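Local coordinates for Old Yellow Enzyme (Pichia, PDB 6AGZ), which probably catalyses the asymmetric reduction of the carbon-carbon double bond of enone compounds, using a bound flavin mononucleotide as redox cofactor, at residues A[64-69]-A[91-96]; A[82-87]-A[177-182]. All coordinates share one frame; numbering follows the deposited sequence.

Interaction 1: A[64-69]-A[91-96]; sequences LITEAT and EAWKKI. With FMN (flavin mononucleotide), chain C.
A buried strand-to-helix contact within the TIM barrel, this one sets the indole of W93, on helix 87-102, against three side chains of strand 63-70. Atoms CZ3, CH2 and CZ2 of the six-membered ring do most of the touching. T66 and W93 extend toward each other from opposite directions, T66 CG2 4.0 Å from W93 CZ3 and oblique to the ring, while the carboxylate of E67 arrives at the ring edge, E67 OE2 4.2 Å from W93 CH2, with its plane turned 82° from that of the indole. That same OE2 is hydrogen-bonded to Y53 and OE1 to N39, so both carboxylate oxygens have partners outside these two segments. T69 slides past the indole, T69 OG1 3.7 Å from W93 CZ2 and T69 CG2 4.1 Å from W93 NE1. With OG1 beside its own backbone N (chi1 -65°), T69 turns that hydroxyl back to give a 2.9 Å hydrogen bond from OG1 to E67 O. T66 OG1 bonds the same oxygen from the other face of the carbonyl; this double grip probably steadies the bend between the threonines. A valine in place of T69 would probably keep much of the bulk beside the indole but leave E67 O with one hydroxyl donor fewer. On the barrel's inner side, A68 CB lies 3.2 Å from FMN O4. Here strand 63-70 and helix 87-102 of a beta-alpha-beta unit meet beside an old yellow enzyme's flavin pocket.

Interaction 2: A[82-87]-A[177-182]; sequences PMIYTD and QKAGFD
Two connections of the TIM barrel meet here: the loop that leads from strand 63-70 into helix 87-102, and the turn by which helix 158-179 passes into strand 183-187. I84 carries the contact from the loop side, through its terminal methyl. CG1 stands anti to the backbone N (chi1 -169°), which sends the longer branch to the 177-182 segment and lets CD1 reach both partners. One is the methyl of A179, with I84 CD1 and A179 CB 4.4 Å apart; the other is the ring of F181, whose CE2 lies 4.3 Å from I84 CD1. The methyl meets that ring obliquely. These are loose apolar contacts, and the two segments bury only 77 Å² between them, but all three residues are buried and the surroundings thicken the packing: W93 and M109 also touch I84, while V97, I107 and M109 pack on F181. The backbone adds a tie from next door, since I84 O accepts a hydrogen bond from ND2 of N174, earlier on helix 158-179. Between A179 and F181 the chain turns at G180, the first residue to leave the helix. Its phi is positive, 88°, and any side chain at that backbone angle would collide with the carbonyl oxygen of A179; past this turn, F181 as well as A179 points its CB toward the loop. The charged ends of K178 and D87, both exposed residues, lie near each other without touching, K178 NZ 5.0 Å from D87 OD1.

Interactions 1 and 2 adjoin, their centres about 7 Å apart, and their segments alternate along the chain. W93 joins them: its NE1 makes a weak 3.2 Å hydrogen bond to M83 O, a slender link from the indole of interaction 1 to the loop of interaction 2. T66 works on two fronts, because T66 CG2, which touches W93, also lies 3.5 Å from F181 CE1. P82 CG packs against segment 64-69, 3.2 Å from A68 O and 3.4 Å from E67 OE1. Segment 64-69 lies nearer the cofactor, since A68 belongs to the FMN pocket, whereas the F181 side chain, packed on T66 of the same strand, is about 13 Å from FMN.

Interaction 1: A[64-69]-A[91-96]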
# COMPACT_ATOMS: atom_id res chain seq x y z
N LEU A 64 -21.07 20.28 4.41
CA LEU A 64 -20.10 21.06 5.15
C LEU A 64 -19.52 20.21 6.27
O LEU A 64 -20.21 19.34 6.81
CB LEU A 64 -20.72 22.33 5.73
CG LEU A 64 -21.51 23.26 4.81
CD1 LEU A 64 -22.09 24.43 5.61
CD2 LEU A 64 -20.65 23.78 3.67
N ILE A 65 -18.26 20.44 6.60
CA ILE A 65 -17.62 19.78 7.73
C ILE A 65 -17.11 20.86 8.67
O ILE A 65 -16.41 21.78 8.25
CB ILE A 65 -16.48 18.85 7.28
CG1 ILE A 65 -16.96 17.89 6.20
CG2 ILE A 65 -15.96 18.06 8.47
CD1 ILE A 65 -15.91 16.92 5.72
N THR A 66 -17.47 20.74 9.95
CA THR A 66 -17.11 21.75 10.92
C THR A 66 -15.60 21.77 11.15
O THR A 66 -14.89 20.79 10.90
CB THR A 66 -17.81 21.51 12.26
OG1 THR A 66 -17.21 20.38 12.91
CG2 THR A 66 -19.28 21.24 12.05
N GLU A 67 -15.13 22.91 11.64
CA GLU A 67 -13.81 22.99 12.24
C GLU A 67 -13.61 21.87 13.24
O GLU A 67 -14.56 21.43 13.90
CB GLU A 67 -13.65 24.35 12.93
CG GLU A 67 -14.79 24.63 13.89
CD GLU A 67 -15.04 26.10 14.11
OE1 GLU A 67 -14.40 26.69 15.00
OE2 GLU A 67 -15.88 26.67 13.38
N ALA A 68 -12.38 21.39 13.35
CA ALA A 68 -12.07 20.31 14.28
C ALA A 68 -12.48 20.70 15.70
O ALA A 68 -12.06 21.74 16.22
CB ALA A 68 -10.58 19.98 14.22
N THR A 69 -13.30 19.87 16.32
CA THR A 69 -13.98 20.20 17.56
C THR A 69 -13.55 19.24 18.66
O THR A 69 -13.58 18.02 18.48
CB THR A 69 -15.51 20.13 17.38
OG1 THR A 69 -15.92 21.14 16.45
CG2 THR A 69 -16.22 20.34 18.70
N GLU A 91 -25.97 23.06 22.72
CA GLU A 91 -27.05 23.93 22.28
C GLU A 91 -26.61 24.79 21.11
O GLU A 91 -27.29 24.86 20.07
CB GLU A 91 -27.53 24.81 23.44
CG GLU A 91 -28.08 24.06 24.64
CD GLU A 91 -28.22 24.95 25.86
OE1 GLU A 91 -28.95 25.96 25.78
OE2 GLU A 91 -27.60 24.64 26.90
N ALA A 92 -25.45 25.45 21.24
CA ALA A 92 -24.96 26.32 20.18
C ALA A 92 -24.75 25.55 18.88
O ALA A 92 -25.25 25.94 17.82
CB ALA A 92 -23.66 26.99 20.62
N TRP A 93 -24.02 24.43 18.96
CA TRP A 93 -23.81 23.62 17.76
C TRP A 93 -25.13 23.14 17.18
O TRP A 93 -25.29 23.06 15.95
CB TRP A 93 -22.89 22.44 18.06
CG TRP A 93 -21.44 22.78 18.02
CD1 TRP A 93 -20.54 22.68 19.04
CD2 TRP A 93 -20.71 23.29 16.89
NE1 TRP A 93 -19.29 23.09 18.61
CE2 TRP A 93 -19.37 23.47 17.30
CE3 TRP A 93 -21.06 23.61 15.57
CZ2 TRP A 93 -18.39 23.95 16.44
CZ3 TRP A 93 -20.08 24.09 14.72
CH2 TRP A 93 -18.76 24.25 15.16
N LYS A 94 -26.10 22.81 18.04
CA LYS A 94 -27.41 22.41 17.56
C LYS A 94 -28.07 23.51 16.74
O LYS A 94 -28.68 23.25 15.70
CB LYS A 94 -28.30 22.01 18.74
CG LYS A 94 -29.68 21.48 18.33
CD LYS A 94 -30.53 21.17 19.56
CE LYS A 94 -31.77 20.37 19.19
NZ LYS A 94 -32.69 21.13 18.30
N LYS A 95 -27.95 24.76 17.20
CA LYS A 95 -28.52 25.87 16.44
C LYS A 95 -27.80 26.05 15.11
O LYS A 95 -28.45 26.32 14.08
CB LYS A 95 -28.46 27.15 17.27
CG LYS A 95 -29.35 27.10 18.51
CD LYS A 95 -29.17 28.31 19.40
CE LYS A 95 -30.18 28.30 20.54
NZ LYS A 95 -30.18 29.58 21.29
N ILE A 96 -26.47 25.90 15.09
CA ILE A 96 -25.75 25.97 13.83
C ILE A 96 -26.23 24.90 12.86
O ILE A 96 -26.46 25.16 11.67
CB ILE A 96 -24.23 25.87 14.07
CG1 ILE A 96 -23.72 27.11 14.81
CG2 ILE A 96 -23.49 25.70 12.75
CD1 ILE A 96 -22.21 27.14 14.97
N1 FMN C . -7.95 19.85 8.39
C2 FMN C . -8.52 19.08 9.38
O2 FMN C . -8.65 17.87 9.22
N3 FMN C . -8.96 19.66 10.55
C4 FMN C . -8.82 21.02 10.74
O4 FMN C . -9.21 21.55 11.78
C4A FMN C . -8.24 21.80 9.74
N5 FMN C . -8.11 23.15 9.93
C5A FMN C . -7.54 23.94 8.95
C6 FMN C . -7.41 25.30 9.15
C7 FMN C . -6.83 26.10 8.17
C7M FMN C . -6.69 27.57 8.38
C8 FMN C . -6.39 25.52 6.98
C8M FMN C . -5.77 26.38 5.92
C9 FMN C . -6.52 24.16 6.78
C9A FMN C . -7.10 23.36 7.77
N10 FMN C . -7.23 21.99 7.58
C10 FMN C . -7.80 21.21 8.57
C1' FMN C . -6.77 21.36 6.29
C2' FMN C . -7.90 21.50 5.27
O2' FMN C . -9.03 20.80 5.74
C3' FMN C . -7.52 21.01 3.88
O3' FMN C . -7.25 19.63 3.91
C4' FMN C . -6.31 21.77 3.34
O4' FMN C . -6.49 23.15 3.54
C5' FMN C . -6.10 21.51 1.85
O5' FMN C . -7.28 21.83 1.15
P FMN C . -7.34 23.13 0.20
O1P FMN C . -6.18 23.09 -0.76
O2P FMN C . -8.63 23.14 -0.58
O3P FMN C . -7.26 24.36 1.06

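Interaction 2: A[82-87]-A[177-182]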
# COMPACT_ATOMS: atom_id res chain seq x y z
N PRO A 82 -13.20 24.96 19.45
CA PRO A 82 -14.57 24.46 19.62
C PRO A 82 -14.64 23.23 20.52
O PRO A 82 -13.66 22.51 20.71
CB PRO A 82 -14.99 24.11 18.18
CG PRO A 82 -13.73 24.24 17.32
CD PRO A 82 -12.57 24.38 18.25
N MET A 83 -15.84 23.00 21.05
CA MET A 83 -16.08 21.86 21.92
C MET A 83 -17.55 21.47 21.85
O MET A 83 -18.42 22.32 21.63
CB MET A 83 -15.67 22.15 23.36
CG MET A 83 -15.49 20.90 24.22
SD MET A 83 -14.96 21.26 25.91
CE MET A 83 -13.29 21.84 25.62
N ILE A 84 -17.82 20.18 22.01
CA ILE A 84 -19.17 19.62 21.93
C ILE A 84 -19.49 18.92 23.25
O ILE A 84 -20.20 17.91 23.29
CB ILE A 84 -19.30 18.69 20.71
CG1 ILE A 84 -20.76 18.30 20.43
CG2 ILE A 84 -18.38 17.48 20.83
CD1 ILE A 84 -21.54 19.33 19.66
N TYR A 85 -18.95 19.45 24.36
CA TYR A 85 -18.96 18.74 25.64
C TYR A 85 -20.08 19.21 26.57
O TYR A 85 -20.91 18.40 26.99
CB TYR A 85 -17.59 18.91 26.31
CG TYR A 85 -17.40 18.08 27.56
CD1 TYR A 85 -17.25 16.70 27.48
CD2 TYR A 85 -17.35 18.67 28.81
CE1 TYR A 85 -17.06 15.94 28.61
CE2 TYR A 85 -17.16 17.92 29.95
CZ TYR A 85 -17.02 16.55 29.84
OH TYR A 85 -16.84 15.80 30.98
N THR A 86 -20.11 20.49 26.91
CA THR A 86 -21.09 20.97 27.88
C THR A 86 -22.46 21.16 27.22
O THR A 86 -22.60 21.12 26.00
CB THR A 86 -20.64 22.28 28.53
OG1 THR A 86 -20.69 23.33 27.56
CG2 THR A 86 -19.21 22.14 29.05
N ASP A 87 -23.48 21.37 28.06
CA ASP A 87 -24.83 21.59 27.55
C ASP A 87 -24.88 22.82 26.65
O ASP A 87 -25.46 22.79 25.57
CB ASP A 87 -25.82 21.72 28.71
CG ASP A 87 -26.15 20.38 29.34
OD1 ASP A 87 -25.69 19.34 28.82
OD2 ASP A 87 -26.89 20.36 30.35
N GLN A 177 -26.93 12.79 17.94
CA GLN A 177 -28.27 12.65 18.50
C GLN A 177 -28.80 13.94 19.11
O GLN A 177 -29.99 14.25 18.96
CB GLN A 177 -28.27 11.53 19.55
CG GLN A 177 -27.95 10.17 18.96
CD GLN A 177 -27.55 9.15 20.01
OE1 GLN A 177 -27.46 9.47 21.19
NE2 GLN A 177 -27.31 7.92 19.57
N LYS A 178 -27.95 14.71 19.79
CA LYS A 178 -28.42 15.94 20.42
C LYS A 178 -28.35 17.14 19.47
O LYS A 178 -29.33 17.86 19.31
CB LYS A 178 -27.61 16.22 21.69
CG LYS A 178 -27.84 15.19 22.79
CD LYS A 178 -27.29 15.67 24.13
CE LYS A 178 -27.59 14.67 25.23
NZ LYS A 178 -27.18 15.16 26.57
N ALA A 179 -27.19 17.36 18.84
CA ALA A 179 -27.04 18.49 17.94
C ALA A 179 -27.61 18.24 16.55
O ALA A 179 -27.96 19.20 15.86
CB ALA A 179 -25.56 18.87 17.82
N GLY A 180 -27.74 16.98 16.14
CA GLY A 180 -28.35 16.66 14.87
C GLY A 180 -27.44 16.65 13.67
O GLY A 180 -27.93 16.70 12.54
N PHE A 181 -26.12 16.60 13.87
CA PHE A 181 -25.20 16.50 12.74
C PHE A 181 -25.50 15.26 11.91
O PHE A 181 -25.98 14.24 12.42
CB PHE A 181 -23.75 16.46 13.23
CG PHE A 181 -23.24 17.77 13.74
CD1 PHE A 181 -22.67 18.70 12.87
CD2 PHE A 181 -23.29 18.08 15.09
CE1 PHE A 181 -22.19 19.91 13.33
CE2 PHE A 181 -22.81 19.29 15.56
CZ PHE A 181 -22.26 20.20 14.68
N ASP A 182 -25.19 15.34 10.61
CA ASP A 182 -25.43 14.20 9.73
C ASP A 182 -24.37 13.13 9.89
O ASP A 182 -24.67 11.93 9.81
CB ASP A 182 -25.51 14.67 8.28
CG ASP A 182 -26.64 15.66 8.04
OD1 ASP A 182 -27.81 15.22 7.95
OD2 ASP A 182 -26.36 16.87 7.95